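Long-range contact in SWD1-like protein (Myceliophthora thermophila, PDB 6E29), which probably serves as a WD-repeat scaffold subunit of the COMPASS complex that methylates a lysine of histone H3, this chain being its beta-propeller domain: residues Thr220-Asn233 and Asn275-Ala287. Sequence-based numbering, arbitrary orientation. Where two conformers were deposited one is given.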
ATOM      1  N   THR B 220      -2.796  -2.714   5.127  1.00 27.07           N
ATOM      2  CA  THR B 220      -1.645  -2.469   4.282  1.00 21.77           C
ATOM      3  C   THR B 220      -1.050  -3.782   3.846  1.00 26.25           C
ATOM      4  O   THR B 220      -0.892  -4.702   4.659  1.00 23.59           O
ATOM      5  CB  THR B 220      -0.543  -1.673   5.029  1.00 34.08           C
ATOM      6  OG1 THR B 220      -0.972  -0.327   5.183  1.00 37.08           O
ATOM      7  CG2 THR B 220       0.801  -1.734   4.280  1.00 43.66           C
ATOM      8  N   LEU B 221      -0.687  -3.838   2.565  1.00 24.54           N
ATOM      9  CA  LEU B 221       0.173  -4.878   2.011  1.00 19.07           C
ATOM     10  C   LEU B 221       1.366  -4.234   1.300  1.00 22.57           C
ATOM     11  O   LEU B 221       1.190  -3.260   0.547  1.00 26.23           O
ATOM     12  CB  LEU B 221      -0.566  -5.706   0.994  1.00 23.29           C
ATOM     13  CG  LEU B 221      -1.767  -6.495   1.490  1.00 28.48           C
ATOM     14  CD1 LEU B 221      -2.481  -7.129   0.283  1.00 28.66           C
ATOM     15  CD2 LEU B 221      -1.296  -7.520   2.493  1.00 26.53           C
ATOM     16  N   ARG B 222       2.553  -4.816   1.481  1.00 28.73           N
ATOM     17  CA  ARG B 222       3.749  -4.334   0.772  1.00 24.87           C
ATOM     18  C   ARG B 222       4.694  -5.496   0.502  1.00 27.59           C
ATOM     19  O   ARG B 222       4.873  -6.374   1.348  1.00 24.10           O
ATOM     20  CB  ARG B 222       4.454  -3.247   1.644  1.00 29.90           C
ATOM     21  CG  ARG B 222       5.598  -2.553   0.973  1.00 58.39           C
ATOM     22  CD  ARG B 222       5.173  -1.814  -0.310  1.00 55.37           C
ATOM     23  NE  ARG B 222       4.163  -0.752  -0.140  1.00 57.21           N
ATOM     24  CZ  ARG B 222       4.444   0.528   0.144  1.00 74.93           C
ATOM     25  NH1 ARG B 222       5.712   0.928   0.379  1.00 56.46           N
ATOM     26  NH2 ARG B 222       3.453   1.415   0.235  1.00 59.09           N
ATOM     27  N   LEU B 223       5.269  -5.527  -0.679  1.00 23.40           N
ATOM     28  CA  LEU B 223       6.228  -6.557  -1.029  1.00 27.33           C
ATOM     29  C   LEU B 223       7.636  -5.997  -0.922  1.00 31.53           C
ATOM     30  O   LEU B 223       7.836  -4.793  -1.063  1.00 27.50           O
ATOM     31  CB  LEU B 223       5.988  -7.027  -2.474  1.00 26.84           C
ATOM     32  CG  LEU B 223       4.845  -8.002  -2.593  1.00 34.79           C
ATOM     33  CD1 LEU B 223       4.517  -8.208  -4.069  1.00 33.18           C
ATOM     34  CD2 LEU B 223       5.242  -9.294  -1.892  1.00 32.65           C
ATOM     35  N   THR B 224       8.607  -6.885  -0.682  1.00 24.99           N
ATOM     36  CA  THR B 224      10.010  -6.526  -0.870  1.00 36.79           C
ATOM     37  C   THR B 224      10.316  -6.361  -2.361  1.00 34.97           C
ATOM     38  O   THR B 224       9.555  -6.769  -3.235  1.00 31.46           O
ATOM     39  CB  THR B 224      10.964  -7.575  -0.282  1.00 33.08           C
ATOM     40  OG1 THR B 224      10.693  -8.888  -0.800  1.00 33.31           O
ATOM     41  CG2 THR B 224      10.872  -7.600   1.244  1.00 32.39           C
ATOM     42  N   GLU B 225      11.496  -5.811  -2.648  1.00 47.69           N
ATOM     43  CA  GLU B 225      11.912  -5.571  -4.030  1.00 37.11           C
ATOM     44  C   GLU B 225      11.867  -6.833  -4.886  1.00 46.04           C
ATOM     45  O   GLU B 225      11.305  -6.831  -5.987  1.00 41.13           O
ATOM     46  CB  GLU B 225      13.314  -4.968  -3.980  1.00 48.16           C
ATOM     47  CG  GLU B 225      14.059  -4.919  -5.260  1.00 61.72           C
ATOM     48  CD  GLU B 225      13.639  -3.722  -6.096  1.00 75.45           C
ATOM     49  OE1 GLU B 225      14.382  -3.370  -7.053  1.00 64.94           O
ATOM     50  OE2 GLU B 225      12.565  -3.140  -5.771  1.00 69.51           O
ATOM     51  N   SER B 226      12.453  -7.927  -4.404  1.00 42.50           N
ATOM     52  CA  SER B 226      12.386  -9.183  -5.147  1.00 37.36           C
ATOM     53  C   SER B 226      10.982  -9.764  -5.219  1.00 47.57           C
ATOM     54  O   SER B 226      10.742 -10.700  -6.004  1.00 43.10           O
ATOM     55  CB  SER B 226      13.304 -10.201  -4.488  1.00 51.10           C
ATOM     56  OG  SER B 226      12.919 -10.346  -3.137  1.00 59.35           O
ATOM     57  N   GLY B 227      10.057  -9.252  -4.407  1.00 44.57           N
ATOM     58  CA  GLY B 227       8.738  -9.839  -4.306  1.00 37.01           C
ATOM     59  C   GLY B 227       8.675 -11.152  -3.561  1.00 45.57           C
ATOM     60  O   GLY B 227       7.685 -11.878  -3.725  1.00 36.80           O
ATOM     61  N   ARG B 228       9.701 -11.501  -2.752  1.00 32.91           N
ATOM     62  CA  ARG B 228       9.703 -12.813  -2.094  1.00 42.65           C
ATOM     63  C   ARG B 228       9.099 -12.772  -0.697  1.00 33.93           C
ATOM     64  O   ARG B 228       8.789 -13.845  -0.146  1.00 32.77           O
ATOM     65  CB  ARG B 228      11.114 -13.409  -1.942  1.00 42.58           C
ATOM     66  CG  ARG B 228      11.966 -13.687  -3.199  1.00 55.22           C
ATOM     67  CD  ARG B 228      11.660 -14.944  -4.026  1.00 48.89           C
ATOM     68  NE  ARG B 228      11.794 -16.259  -3.340  1.00 38.47           N
ATOM     69  CZ  ARG B 228      12.756 -17.162  -3.551  1.00 39.27           C
ATOM     70  NH1 ARG B 228      13.719 -16.952  -4.440  1.00 37.56           N
ATOM     71  NH2 ARG B 228      12.747 -18.305  -2.875  1.00 35.78           N
ATOM     72  N   GLU B 229       8.965 -11.587  -0.111  1.00 30.98           N
ATOM     73  CA  GLU B 229       8.395 -11.456   1.225  1.00 35.42           C
ATOM     74  C   GLU B 229       7.324 -10.374   1.242  1.00 31.73           C
ATOM     75  O   GLU B 229       7.451  -9.340   0.578  1.00 29.74           O
ATOM     76  CB  GLU B 229       9.464 -11.129   2.263  1.00 31.63           C
ATOM     77  CG  GLU B 229      10.570 -12.198   2.390  1.00 50.92           C
ATOM     78  CD  GLU B 229      11.777 -11.939   1.475  1.00 50.24           C
ATOM     79  OE1 GLU B 229      11.853 -10.874   0.813  1.00 45.28           O
ATOM     80  OE2 GLU B 229      12.676 -12.807   1.439  1.00 47.04           O
ATOM     81  N   LEU B 230       6.277 -10.629   2.020  1.00 25.60           N
ATOM     82  CA  LEU B 230       5.087  -9.799   2.088  1.00 21.11           C
ATOM     83  C   LEU B 230       4.930  -9.320   3.536  1.00 25.40           C
ATOM     84  O   LEU B 230       4.978 -10.122   4.470  1.00 25.11           O
ATOM     85  CB  LEU B 230       3.857 -10.595   1.680  1.00 24.87           C
ATOM     86  CG  LEU B 230       2.479  -9.982   1.869  1.00 23.07           C
ATOM     87  CD1 LEU B 230       2.237  -8.872   0.834  1.00 23.97           C
ATOM     88  CD2 LEU B 230       1.452 -11.134   1.766  1.00 25.69           C
ATOM     89  N   LEU B 231       4.679  -8.043   3.691  1.00 22.58           N
ATOM     90  CA  LEU B 231       4.409  -7.401   4.967  1.00 18.57           C
ATOM     91  C   LEU B 231       2.943  -7.030   5.014  1.00 25.76           C
ATOM     92  O   LEU B 231       2.399  -6.473   4.056  1.00 21.30           O
ATOM     93  CB  LEU B 231       5.303  -6.144   5.076  1.00 22.25           C
ATOM     94  CG  LEU B 231       5.121  -5.146   6.211  1.00 20.98           C
ATOM     95  CD1 LEU B 231       5.461  -5.863   7.491  1.00 20.60           C
ATOM     96  CD2 LEU B 231       6.128  -3.972   5.945  1.00 18.23           C
ATOM     97  N   VAL B 232       2.305  -7.321   6.136  1.00 22.31           N
ATOM     98  CA  VAL B 232       0.861  -7.196   6.268  1.00 22.68           C
ATOM     99  C   VAL B 232       0.552  -6.458   7.571  1.00 20.65           C
ATOM    100  O   VAL B 232       1.016  -6.866   8.621  1.00 23.54           O
ATOM    101  CB  VAL B 232       0.151  -8.551   6.308  1.00 25.05           C
ATOM    102  CG1 VAL B 232      -1.383  -8.311   6.421  1.00 27.08           C
ATOM    103  CG2 VAL B 232       0.500  -9.419   5.083  1.00 20.04           C
ATOM    104  N   ASN B 233      -0.175  -5.351   7.495  1.00 20.02           N
ATOM    105  CA  ASN B 233      -0.684  -4.700   8.699  1.00 22.87           C
ATOM    106  C   ASN B 233      -2.178  -4.971   8.766  1.00 27.45           C
ATOM    107  O   ASN B 233      -2.888  -4.797   7.764  1.00 30.63           O
ATOM    108  CB  ASN B 233      -0.441  -3.189   8.714  1.00 25.11           C
ATOM    109  CG  ASN B 233      -0.767  -2.563  10.079  1.00 31.52           C
ATOM    110  OD1 ASN B 233      -0.672  -3.232  11.116  1.00 33.24           O
ATOM    111  ND2 ASN B 233      -1.164  -1.306  10.078  1.00 28.07           N
ATOM    112  N   ASN B 275      -0.213   1.988  12.819  1.00 29.30           N
ATOM    113  CA  ASN B 275      -0.909   2.842  11.884  1.00 25.62           C
ATOM    114  C   ASN B 275      -0.494   2.498  10.446  1.00 37.05           C
ATOM    115  O   ASN B 275      -1.332   2.123   9.620  1.00 33.67           O
ATOM    116  CB  ASN B 275      -0.596   4.283  12.245  1.00 24.99           C
ATOM    117  CG  ASN B 275      -1.608   5.205  11.780  1.00 42.93           C
ATOM    118  OD1 ASN B 275      -2.361   4.888  10.862  1.00 61.27           O
ATOM    119  ND2 ASN B 275      -1.630   6.384  12.359  1.00 48.65           N
ATOM    120  N   HIS B 276       0.803   2.592  10.147  1.00 26.76           N
ATOM    121  CA  HIS B 276       1.343   2.229   8.850  0.51 24.60           C
ATOM    122  C   HIS B 276       2.642   1.467   9.065  1.00 19.75           C
ATOM    123  O   HIS B 276       3.279   1.580  10.111  1.00 22.53           O
ATOM    124  CB  HIS B 276       1.537   3.493   7.977  0.51 26.04           C
ATOM    125  CG  HIS B 276       0.254   3.987   7.392  0.51 20.36           C
ATOM    126  ND1 HIS B 276      -0.483   5.021   7.928  0.51 28.43           N
ATOM    127  CD2 HIS B 276      -0.485   3.492   6.369  0.51 20.85           C
ATOM    128  CE1 HIS B 276      -1.598   5.176   7.230  0.51 23.06           C
ATOM    129  NE2 HIS B 276      -1.631   4.252   6.288  0.51 26.68           N
ATOM    130  N   VAL B 277       3.037   0.685   8.056  1.00 18.69           N
ATOM    131  CA  VAL B 277       4.241  -0.124   8.148  1.00 20.85           C
ATOM    132  C   VAL B 277       4.995  -0.001   6.836  1.00 27.03           C
ATOM    133  O   VAL B 277       4.411   0.347   5.806  1.00 22.35           O
ATOM    134  CB  VAL B 277       3.941  -1.604   8.402  1.00 21.77           C
ATOM    135  CG1 VAL B 277       3.239  -1.709   9.828  1.00 19.67           C
ATOM    136  CG2 VAL B 277       3.004  -2.175   7.259  1.00 20.51           C
ATOM    137  N   ALA B 278       6.291  -0.342   6.889  1.00 19.39           N
ATOM    138  CA  ALA B 278       7.171  -0.257   5.720  1.00 21.00           C
ATOM    139  C   ALA B 278       8.395  -1.163   5.858  1.00 21.49           C
ATOM    140  O   ALA B 278       8.955  -1.313   6.942  1.00 19.74           O
ATOM    141  CB  ALA B 278       7.623   1.189   5.480  1.00 23.55           C
ATOM    142  N   PHE B 279       8.839  -1.712   4.725  1.00 21.82           N
ATOM    143  CA  PHE B 279      10.082  -2.447   4.599  1.00 16.80           C
ATOM    144  C   PHE B 279      11.202  -1.484   4.277  1.00 18.42           C
ATOM    145  O   PHE B 279      11.044  -0.641   3.386  1.00 23.05           O
ATOM    146  CB  PHE B 279      10.037  -3.397   3.403  1.00 17.48           C
ATOM    147  CG  PHE B 279       9.405  -4.785   3.670  1.00 19.18           C
ATOM    148  CD1 PHE B 279       9.792  -5.556   4.730  1.00 22.83           C
ATOM    149  CD2 PHE B 279       8.513  -5.311   2.731  1.00 24.41           C
ATOM    150  CE1 PHE B 279       9.257  -6.853   4.941  1.00 19.37           C
ATOM    151  CE2 PHE B 279       7.931  -6.608   2.916  1.00 23.51           C
ATOM    152  CZ  PHE B 279       8.331  -7.387   4.023  1.00 26.82           C
ATOM    153  N   SER B 280      12.391  -1.760   4.818  1.00 21.74           N
ATOM    154  CA  SER B 280      13.574  -1.002   4.419  1.00 19.12           C
ATOM    155  C   SER B 280      14.040  -1.470   3.034  1.00 17.47           C
ATOM    156  O   SER B 280      13.530  -2.450   2.475  1.00 23.02           O
ATOM    157  CB  SER B 280      14.691  -1.140   5.460  1.00 21.96           C
ATOM    158  OG  SER B 280      15.235  -2.471   5.478  1.00 21.32           O
ATOM    159  N   ALA B 281      15.057  -0.792   2.506  1.00 22.74           N
ATOM    160  CA  ALA B 281      15.503  -0.975   1.115  1.00 22.84           C
ATOM    161  C   ALA B 281      15.766  -2.436   0.775  1.00 26.61           C
ATOM    162  O   ALA B 281      15.397  -2.905  -0.318  1.00 25.33           O
ATOM    163  CB  ALA B 281      16.797  -0.167   0.889  1.00 24.03           C
ATOM    164  N   THR B 282      16.517  -3.131   1.632  1.00 23.66           N
ATOM    165  CA  THR B 282      16.868  -4.531   1.396  1.00 20.71           C
ATOM    166  C   THR B 282      15.879  -5.486   2.034  1.00 26.41           C
ATOM    167  O   THR B 282      16.066  -6.699   1.933  1.00 25.95           O
ATOM    168  CB  THR B 282      18.235  -4.889   1.926  1.00 23.72           C
ATOM    169  OG1 THR B 282      18.191  -4.842   3.367  1.00 26.02           O
ATOM    170  CG2 THR B 282      19.303  -3.887   1.438  1.00 21.51           C
ATOM    171  N   GLY B 283      14.897  -4.968   2.731  1.00 22.89           N
ATOM    172  CA  GLY B 283      14.004  -5.841   3.454  1.00 24.58           C
ATOM    173  C   GLY B 283      14.507  -6.247   4.815  1.00 30.52           C
ATOM    174  O   GLY B 283      13.821  -6.994   5.528  1.00 30.95           O
ATOM    175  N   GLU B 284      15.669  -5.766   5.211  1.00 25.05           N
ATOM    176  CA  GLU B 284      16.204  -6.140   6.517  1.00 26.64           C
ATOM    177  C   GLU B 284      15.293  -5.711   7.662  1.00 37.35           C
ATOM    178  O   GLU B 284      15.178  -6.423   8.666  1.00 27.47           O
ATOM    179  CB  GLU B 284      17.555  -5.501   6.726  1.00 26.26           C
ATOM    180  CG  GLU B 284      18.183  -6.002   8.048  1.00 30.76           C
ATOM    181  CD  GLU B 284      19.575  -5.493   8.314  1.00 37.68           C
ATOM    182  OE1 GLU B 284      20.086  -4.542   7.646  1.00 33.90           O
ATOM    183  OE2 GLU B 284      20.188  -6.075   9.233  1.00 40.20           O
ATOM    184  N   TYR B 285      14.736  -4.505   7.590  1.00 22.64           N
ATOM    185  CA  TYR B 285      13.993  -3.947   8.718  1.00 20.58           C
ATOM    186  C   TYR B 285      12.530  -3.775   8.348  1.00 22.99           C
ATOM    187  O   TYR B 285      12.183  -3.501   7.198  1.00 20.35           O
ATOM    188  CB  TYR B 285      14.516  -2.570   9.140  1.00 23.37           C
ATOM    189  CG  TYR B 285      15.952  -2.586   9.538  1.00 26.01           C
ATOM    190  CD1 TYR B 285      16.368  -3.268  10.667  1.00 25.02           C
ATOM    191  CD2 TYR B 285      16.894  -1.942   8.771  1.00 31.41           C
ATOM    192  CE1 TYR B 285      17.755  -3.286  11.049  1.00 31.69           C
ATOM    193  CE2 TYR B 285      18.236  -1.951   9.119  1.00 32.89           C
ATOM    194  CZ  TYR B 285      18.665  -2.627  10.257  1.00 50.77           C
ATOM    195  OH  TYR B 285      20.007  -2.644  10.593  1.00 38.14           O
ATOM    196  N   VAL B 286      11.672  -3.892   9.364  1.00 22.68           N
ATOM    197  CA  VAL B 286      10.268  -3.480   9.286  1.00 22.00           C
ATOM    198  C   VAL B 286      10.091  -2.310  10.258  1.00 20.66           C
ATOM    199  O   VAL B 286      10.445  -2.430  11.429  1.00 24.58           O
ATOM    200  CB  VAL B 286       9.318  -4.644   9.671  1.00 21.47           C
ATOM    201  CG1 VAL B 286       7.878  -4.140   9.769  1.00 21.08           C
ATOM    202  CG2 VAL B 286       9.420  -5.800   8.605  1.00 19.37           C
ATOM    203  N   ALA B 287       9.504  -1.210   9.785  1.00 20.95           N
ATOM    204  CA  ALA B 287       9.178  -0.075  10.648  1.00 24.42           C
ATOM    205  C   ALA B 287       7.665   0.080  10.715  1.00 21.08           C
ATOM    206  O   ALA B 287       6.942  -0.313   9.780  1.00 22.07           O
ATOM    207  CB  ALA B 287       9.795   1.227  10.141  1.00 22.60           C
TER
HETATM  208  O   HOH W   1      -1.659   0.106   7.537  1.00 38.55           O
HETATM  209  O   HOH W   2       7.613  -0.633   2.315  1.00 31.65           O
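Strand 276-279 faces strands 220-223 and 229-233 across two neighbouring blades of the WD-repeat beta-propeller, its axis running nearly parallel to the former (5°, 7.6 Å apart) and antiparallel to the latter. Each segment is a beta hairpin from the inner half of its four-stranded blade, and side chains rather than backbone bonds fill the interface. Phe279 reaches over to the neighbouring hairpin and is clasped on both faces. Thr224 CG2 makes a CH-pi contact 3.6 Å from the ring centroid of Phe279, while Leu231 lies over the opposite face, its CB 3.4 Å from Phe279 CE2. With Phe279 cut back to an alanine, the Thr224 methyl and Leu231 CB would probably be left facing a gap between the blades. The chi1 of Leu231 (172°) sets CG opposite the backbone N and carries the branch across to the other blade, where CD1 meets Val286 CG1 at 3.7 Å and CG packs on Val277 CG2. Val277 CG2 also touches Thr220 CG2 at 3.7 Å. Thr224 OG1, turned from the ring, donates to Glu229 OE1 within its own hairpin. Arg222 instead extends to a salt bridge with Glu321 of strand 317-322, in the blade beyond. At the other end Asn233 ND2, also bonded to Trp274 O, donates to a water that bonds Thr220 OG1 and donates to Asn275 O at 2.9 Å.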